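Local atomic coordinates of 4-hydroxy-3-methylbut-2-enyl diphosphate reductase (Aquifex aeolicus, PDB entry 3DNF), a protein that catalyses the reduction of (E)-4-hydroxy-3-methylbut-2-enyl diphosphate to isopentenyl and dimethylallyl diphosphate, the last step of the non-mevalonate isoprenoid pathway, using an iron-sulfur cluster. Residues E8-C13 with I260-S265; L198-V203 with T224-Y229. All blocks are in the same frame, centred on the assembly; numbering follows the deposited sequence.

Interaction 1: residues E8-C13 with I260-S265. With F3S (Fe3-s4 cluster), chain E.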
loop_
_atom_site.group_PDB
_atom_site.type_symbol
_atom_site.label_atom_id
_atom_site.label_comp_id
_atom_site.label_asym_id
_atom_site.label_seq_id
_atom_site.Cartn_x
_atom_site.Cartn_y
_atom_site.Cartn_z
ATOM N N GLU B 8 2.984 30.650 8.933
ATOM C CA GLU B 8 3.790 29.645 9.585
ATOM C C GLU B 8 4.387 28.688 8.544
ATOM O O GLU B 8 3.708 28.298 7.584
ATOM C CB GLU B 8 2.960 28.881 10.600
ATOM C CG GLU B 8 3.793 28.326 11.723
ATOM C CD GLU B 8 3.043 27.311 12.563
ATOM O OE1 GLU B 8 1.795 27.275 12.479
ATOM O OE2 GLU B 8 3.707 26.542 13.302
ATOM N N HIS B 9 5.663 28.345 8.721
ATOM C CA HIS B 9 6.399 27.455 7.798
ATOM C C HIS B 9 6.821 28.091 6.458
ATOM O O HIS B 9 7.356 27.378 5.598
ATOM C CB HIS B 9 5.656 26.129 7.541
ATOM C CG HIS B 9 5.145 25.474 8.783
ATOM N ND1 HIS B 9 5.984 24.985 9.763
ATOM C CD2 HIS B 9 3.883 25.251 9.219
ATOM C CE1 HIS B 9 5.255 24.492 10.750
ATOM N NE2 HIS B 9 3.981 24.632 10.439
ATOM N N ALA B 10 6.619 29.408 6.291
ATOM C CA ALA B 10 7.148 30.107 5.110
ATOM C C ALA B 10 8.665 29.853 5.001
ATOM O O ALA B 10 9.395 29.954 6.000
ATOM C CB ALA B 10 6.850 31.616 5.166
ATOM N N GLY B 11 9.124 29.458 3.817
ATOM C CA GLY B 11 10.555 29.410 3.549
ATOM C C GLY B 11 11.164 28.072 3.867
ATOM O O GLY B 11 10.510 27.028 3.700
ATOM N N PHE B 12 12.434 28.110 4.318
ATOM C CA PHE B 12 13.269 26.909 4.505
ATOM C C PHE B 12 12.619 25.945 5.485
ATOM O O PHE B 12 12.093 26.342 6.529
ATOM C CB PHE B 12 14.658 27.241 5.128
ATOM C CG PHE B 12 15.616 27.998 4.237
ATOM C CD1 PHE B 12 15.370 28.200 2.883
ATOM C CD2 PHE B 12 16.815 28.482 4.784
ATOM C CE1 PHE B 12 16.285 28.894 2.086
ATOM C CE2 PHE B 12 17.732 29.166 4.007
ATOM C CZ PHE B 12 17.465 29.371 2.653
ATOM N N CYS B 13 12.696 24.672 5.149
ATOM C CA CYS B 13 12.342 23.606 6.069
ATOM C C CYS B 13 13.393 23.470 7.171
ATOM O O CYS B 13 14.505 24.022 7.100
ATOM C CB CYS B 13 12.285 22.303 5.313
ATOM S SG CYS B 13 13.878 22.012 4.599
ATOM N N ILE B 260 1.942 36.789 3.882
ATOM C CA ILE B 260 3.172 36.445 3.165
ATOM C C ILE B 260 3.558 34.999 3.424
ATOM O O ILE B 260 3.622 34.540 4.580
ATOM C CB ILE B 260 4.386 37.331 3.573
ATOM C CG1 ILE B 260 4.102 38.818 3.339
ATOM C CG2 ILE B 260 5.649 36.903 2.820
ATOM C CD1 ILE B 260 5.201 39.736 3.875
ATOM N N SER B 261 3.824 34.275 2.345
ATOM C CA SER B 261 4.550 33.025 2.478
ATOM C C SER B 261 5.648 32.930 1.447
ATOM O O SER B 261 5.827 33.829 0.624
ATOM C CB SER B 261 3.626 31.822 2.403
ATOM O OG SER B 261 4.294 30.692 2.936
ATOM N N ALA B 262 6.395 31.834 1.511
ATOM C CA ALA B 262 7.539 31.627 0.628
ATOM C C ALA B 262 7.761 30.154 0.424
ATOM O O ALA B 262 7.463 29.358 1.323
ATOM C CB ALA B 262 8.792 32.257 1.232
ATOM N N GLY B 263 8.306 29.810 -0.745
ATOM C CA GLY B 263 8.712 28.441 -1.093
ATOM C C GLY B 263 9.924 27.956 -0.289
ATOM O O GLY B 263 10.519 28.707 0.484
ATOM N N ALA B 264 10.270 26.691 -0.486
ATOM C CA ALA B 264 11.291 26.014 0.296
ATOM C C ALA B 264 12.695 26.571 0.075
ATOM O O ALA B 264 13.591 26.291 0.849
ATOM C CB ALA B 264 11.278 24.523 -0.002
ATOM N N SER B 265 12.885 27.359 -0.965
ATOM C CA SER B 265 14.214 27.870 -1.281
ATOM C C SER B 265 14.404 29.334 -0.908
ATOM O O SER B 265 15.378 29.966 -1.343
ATOM C CB SER B 265 14.521 27.628 -2.764
ATOM O OG SER B 265 14.824 26.260 -2.974
HETATM FE FE1 F3S E . 12.111 17.729 5.165
HETATM FE FE3 F3S E . 14.729 17.624 5.857
HETATM FE FE4 F3S E . 13.692 19.479 4.611
HETATM S S1 F3S E . 13.509 15.984 4.857
HETATM S S2 F3S E . 11.861 19.236 3.467
HETATM S S3 F3S E . 13.172 19.074 6.676
HETATM S S4 F3S E . 15.816 19.038 4.407
HETATM O O HOH W 1 3.384 28.700 4.567
HETATM O O HOH W 2 13.920 24.374 2.649
#
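The loop that follows strand 3-6 and carries the cluster ligand Cys13 lies along the end of strand 257-262 and the turn after it, Ala10 facing Ser261 and Gly11 facing Ala262. Gly11 N donates to Ala262 O (3.0 Å), standing well above the carbonyl plane. The backbone of Gly11 (phi 91°, psi -147°) is open to glycine but strained for other residues, and its bare CA lets Gly263 O approach to 3.1 Å in a CA-H...O contact. Ala10 points CB toward the strand, 3.5 Å from Ser261 OG and against Ala262 CB, a single methyl between loop and strand. The Phe12 ring comes in edge first, CD1 3.3 Å from Ala264 O and CE1 against the carbonyl carbon of Ser265, a residue predicted to bind the diphosphate substrate. Two waters bridge the segments: one links Glu8 O to Ser261 OG, the other Cys13 N to Ala264 O. Cys13 SG, between backbone N and carbonyl carbon (chi1 60°), binds iron FE4 of the 3Fe-4S cluster at 2.5 Å. Strand 257-262 runs between strands 3-6 and 212-216; helix 268-281 packs on Ile260 and Ala262, helix 195-206 touches Ser261 and Ala264, and Cys13 N-caps helix 14-26.

Interaction 2: residues L198-V203 with T224-Y229; sequences LRQESV and TRRLYY
Leu227 of helix 222-234 pushes its isobutyl end against helix 195-206, and the tight part of the contact gathers round its two methyls. CD2 lies 3.6 Å from Val203 CG2 and 3.8 Å from both Arg199 O and Gln200 CA, so it rests on backbone as well as side chain. CD1 meets the aliphatic part of Arg199, 3.9 Å from CD, the two side chains crossing at about a right angle. Leucine suits this buried place because its branched end serves several neighbours at once; Val203, beta-branched and pointing toward the other helix, offers a compact apolar partner. Arg199 lends its methylenes here; the bend at chi3 (-78°) turns NE away from their line, and NH2 hydrogen-bonds to Gly11 O. The outer side is looser. Gln200, extended beyond CG, sets CG 4.0 Å from Leu227 CD2, the two side chains crossing at a slant, and brings NE2 within 4.0 Å of Arg226 CD, a van der Waals approach; Arg226 is exposed, and a long polar chain fits such a margin. The segment axes run nearly parallel, 10.0 Å apart at a crossing angle of -22°. Further along, Val203 also meets Ile230 and Ser231 of helix 222-234, and Leu227 rests on Ile215 of strand 212-216.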
loop_
_atom_site.group_PDB
_atom_site.type_symbol
_atom_site.label_atom_id
_atom_site.label_comp_id
_atom_site.label_asym_id
_atom_site.label_seq_id
_atom_site.Cartn_x
_atom_site.Cartn_y
_atom_site.Cartn_z
ATOM N N LEU B 198 2.890 21.020 5.505
ATOM C CA LEU B 198 2.718 22.079 6.504
ATOM C C LEU B 198 2.704 23.464 5.837
ATOM O O LEU B 198 1.798 24.267 6.073
ATOM C CB LEU B 198 3.816 22.018 7.580
ATOM C CG LEU B 198 3.946 20.836 8.557
ATOM C CD1 LEU B 198 5.303 20.871 9.253
ATOM C CD2 LEU B 198 2.828 20.822 9.590
ATOM N N ARG B 199 3.708 23.725 5.002
ATOM C CA ARG B 199 3.824 24.977 4.258
ATOM C C ARG B 199 2.555 25.282 3.440
ATOM O O ARG B 199 2.027 26.406 3.488
ATOM C CB ARG B 199 5.075 24.952 3.376
ATOM C CG ARG B 199 5.646 26.310 3.070
ATOM C CD ARG B 199 6.821 26.236 2.092
ATOM N NE ARG B 199 8.094 25.816 2.701
ATOM C CZ ARG B 199 8.680 24.645 2.455
ATOM N NH1 ARG B 199 8.106 23.783 1.637
ATOM N NH2 ARG B 199 9.837 24.319 3.034
ATOM N N GLN B 200 2.046 24.275 2.735
ATOM C CA GLN B 200 0.830 24.423 1.932
ATOM C C GLN B 200 -0.446 24.650 2.763
ATOM O O GLN B 200 -1.270 25.502 2.415
ATOM C CB GLN B 200 0.655 23.223 0.985
ATOM C CG GLN B 200 1.733 23.150 -0.092
ATOM C CD GLN B 200 1.684 21.893 -0.937
ATOM O OE1 GLN B 200 0.913 20.973 -0.673
ATOM N NE2 GLN B 200 2.515 21.852 -1.967
ATOM N N GLU B 201 -0.608 23.895 3.850
ATOM C CA GLU B 201 -1.799 24.022 4.710
ATOM C C GLU B 201 -1.844 25.343 5.476
ATOM O O GLU B 201 -2.925 25.870 5.760
ATOM C CB GLU B 201 -1.897 22.848 5.692
ATOM C CG GLU B 201 -1.992 21.455 5.040
ATOM C CD GLU B 201 -3.066 21.347 3.953
ATOM O OE1 GLU B 201 -4.165 21.917 4.112
ATOM O OE2 GLU B 201 -2.804 20.672 2.936
ATOM N N SER B 202 -0.671 25.861 5.816
ATOM C CA SER B 202 -0.544 27.169 6.440
ATOM C C SER B 202 -0.976 28.289 5.490
ATOM O O SER B 202 -1.579 29.269 5.924
ATOM C CB SER B 202 0.895 27.386 6.919
ATOM O OG SER B 202 1.044 28.649 7.553
ATOM N N VAL B 203 -0.668 28.133 4.200
ATOM C CA VAL B 203 -1.155 29.044 3.149
ATOM C C VAL B 203 -2.664 28.894 2.954
ATOM O O VAL B 203 -3.381 29.892 2.825
ATOM C CB VAL B 203 -0.388 28.830 1.821
ATOM C CG1 VAL B 203 -1.140 29.427 0.638
ATOM C CG2 VAL B 203 0.999 29.435 1.932
ATOM N N THR B 224 7.166 26.333 -5.057
ATOM C CA THR B 224 6.757 27.723 -4.875
ATOM C C THR B 224 5.527 27.978 -5.752
ATOM O O THR B 224 4.559 28.587 -5.298
ATOM C CB THR B 224 7.867 28.721 -5.237
ATOM O OG1 THR B 224 9.000 28.510 -4.383
ATOM C CG2 THR B 224 7.393 30.145 -5.049
ATOM N N ARG B 225 5.573 27.492 -6.990
ATOM C CA ARG B 225 4.462 27.666 -7.932
ATOM C C ARG B 225 3.171 27.017 -7.430
ATOM O O ARG B 225 2.071 27.473 -7.760
ATOM C CB ARG B 225 4.831 27.137 -9.326
ATOM C CG ARG B 225 5.675 28.110 -10.145
ATOM C CD ARG B 225 5.890 27.640 -11.592
ATOM N NE ARG B 225 7.143 26.898 -11.704
ATOM C CZ ARG B 225 7.241 25.602 -11.975
ATOM N NH1 ARG B 225 6.152 24.875 -12.202
ATOM N NH2 ARG B 225 8.439 25.039 -12.036
ATOM N N ARG B 226 3.309 25.955 -6.637
ATOM C CA ARG B 226 2.152 25.262 -6.085
ATOM C C ARG B 226 1.563 26.105 -4.974
ATOM O O ARG B 226 0.344 26.210 -4.867
ATOM C CB ARG B 226 2.533 23.880 -5.568
ATOM C CG ARG B 226 1.457 22.821 -5.759
ATOM C CD ARG B 226 2.145 21.468 -5.952
ATOM N NE ARG B 226 1.226 20.331 -5.916
ATOM C CZ ARG B 226 1.614 19.063 -5.789
ATOM N NH1 ARG B 226 2.906 18.767 -5.681
ATOM N NH2 ARG B 226 0.714 18.085 -5.766
ATOM N N LEU B 227 2.437 26.711 -4.165
ATOM C CA LEU B 227 2.028 27.675 -3.139
ATOM C C LEU B 227 1.248 28.832 -3.750
ATOM O O LEU B 227 0.212 29.241 -3.209
ATOM C CB LEU B 227 3.233 28.214 -2.359
ATOM C CG LEU B 227 3.789 27.458 -1.156
ATOM C CD1 LEU B 227 4.830 28.345 -0.449
ATOM C CD2 LEU B 227 2.696 27.010 -0.188
ATOM N N TYR B 228 1.722 29.350 -4.883
ATOM C CA TYR B 228 0.961 30.371 -5.613
ATOM C C TYR B 228 -0.439 29.899 -6.034
ATOM O O TYR B 228 -1.426 30.547 -5.696
ATOM C CB TYR B 228 1.731 30.933 -6.816
ATOM C CG TYR B 228 0.873 31.814 -7.714
ATOM C CD1 TYR B 228 0.479 33.090 -7.298
ATOM C CD2 TYR B 228 0.450 31.366 -8.970
ATOM C CE1 TYR B 228 -0.316 33.897 -8.115
ATOM C CE2 TYR B 228 -0.337 32.164 -9.781
ATOM C CZ TYR B 228 -0.708 33.422 -9.343
ATOM O OH TYR B 228 -1.483 34.219 -10.134
ATOM N N TYR B 229 -0.519 28.768 -6.737
ATOM C CA TYR B 229 -1.806 28.263 -7.251
ATOM C C TYR B 229 -2.813 27.985 -6.145
ATOM O O TYR B 229 -3.974 28.385 -6.241
ATOM C CB TYR B 229 -1.613 26.989 -8.071
ATOM C CG TYR B 229 -0.915 27.188 -9.389
ATOM C CD1 TYR B 229 0.280 26.529 -9.658
ATOM C CD2 TYR B 229 -1.453 28.025 -10.375
ATOM C CE1 TYR B 229 0.936 26.695 -10.857
ATOM C CE2 TYR B 229 -0.805 28.197 -11.590
ATOM C CZ TYR B 229 0.395 27.527 -11.818
ATOM O OH TYR B 229 1.061 27.671 -13.010
#

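In the fold
Interactions 1 and 2 lie about 9 Å apart, centre to centre, and belong to the same lobe, built on the parallel sheet 3-6, 257-262, 212-216, 238-241. Along the chain, 8-13 comes first, then both helices of interaction 2, and 260-265 last, so the lobe joins the two ends of the chain around its other parts. Helix 195-206 connects the contacts: Arg199 reaches the loop 8-13, and Ser202 OG hydrogen-bonds to Glu8 O. The cluster-binding loop thus rests on a helix that itself packs on helix 222-234, and the side chain of Arg199 comes within about 5 Å of the iron-sulfur cluster.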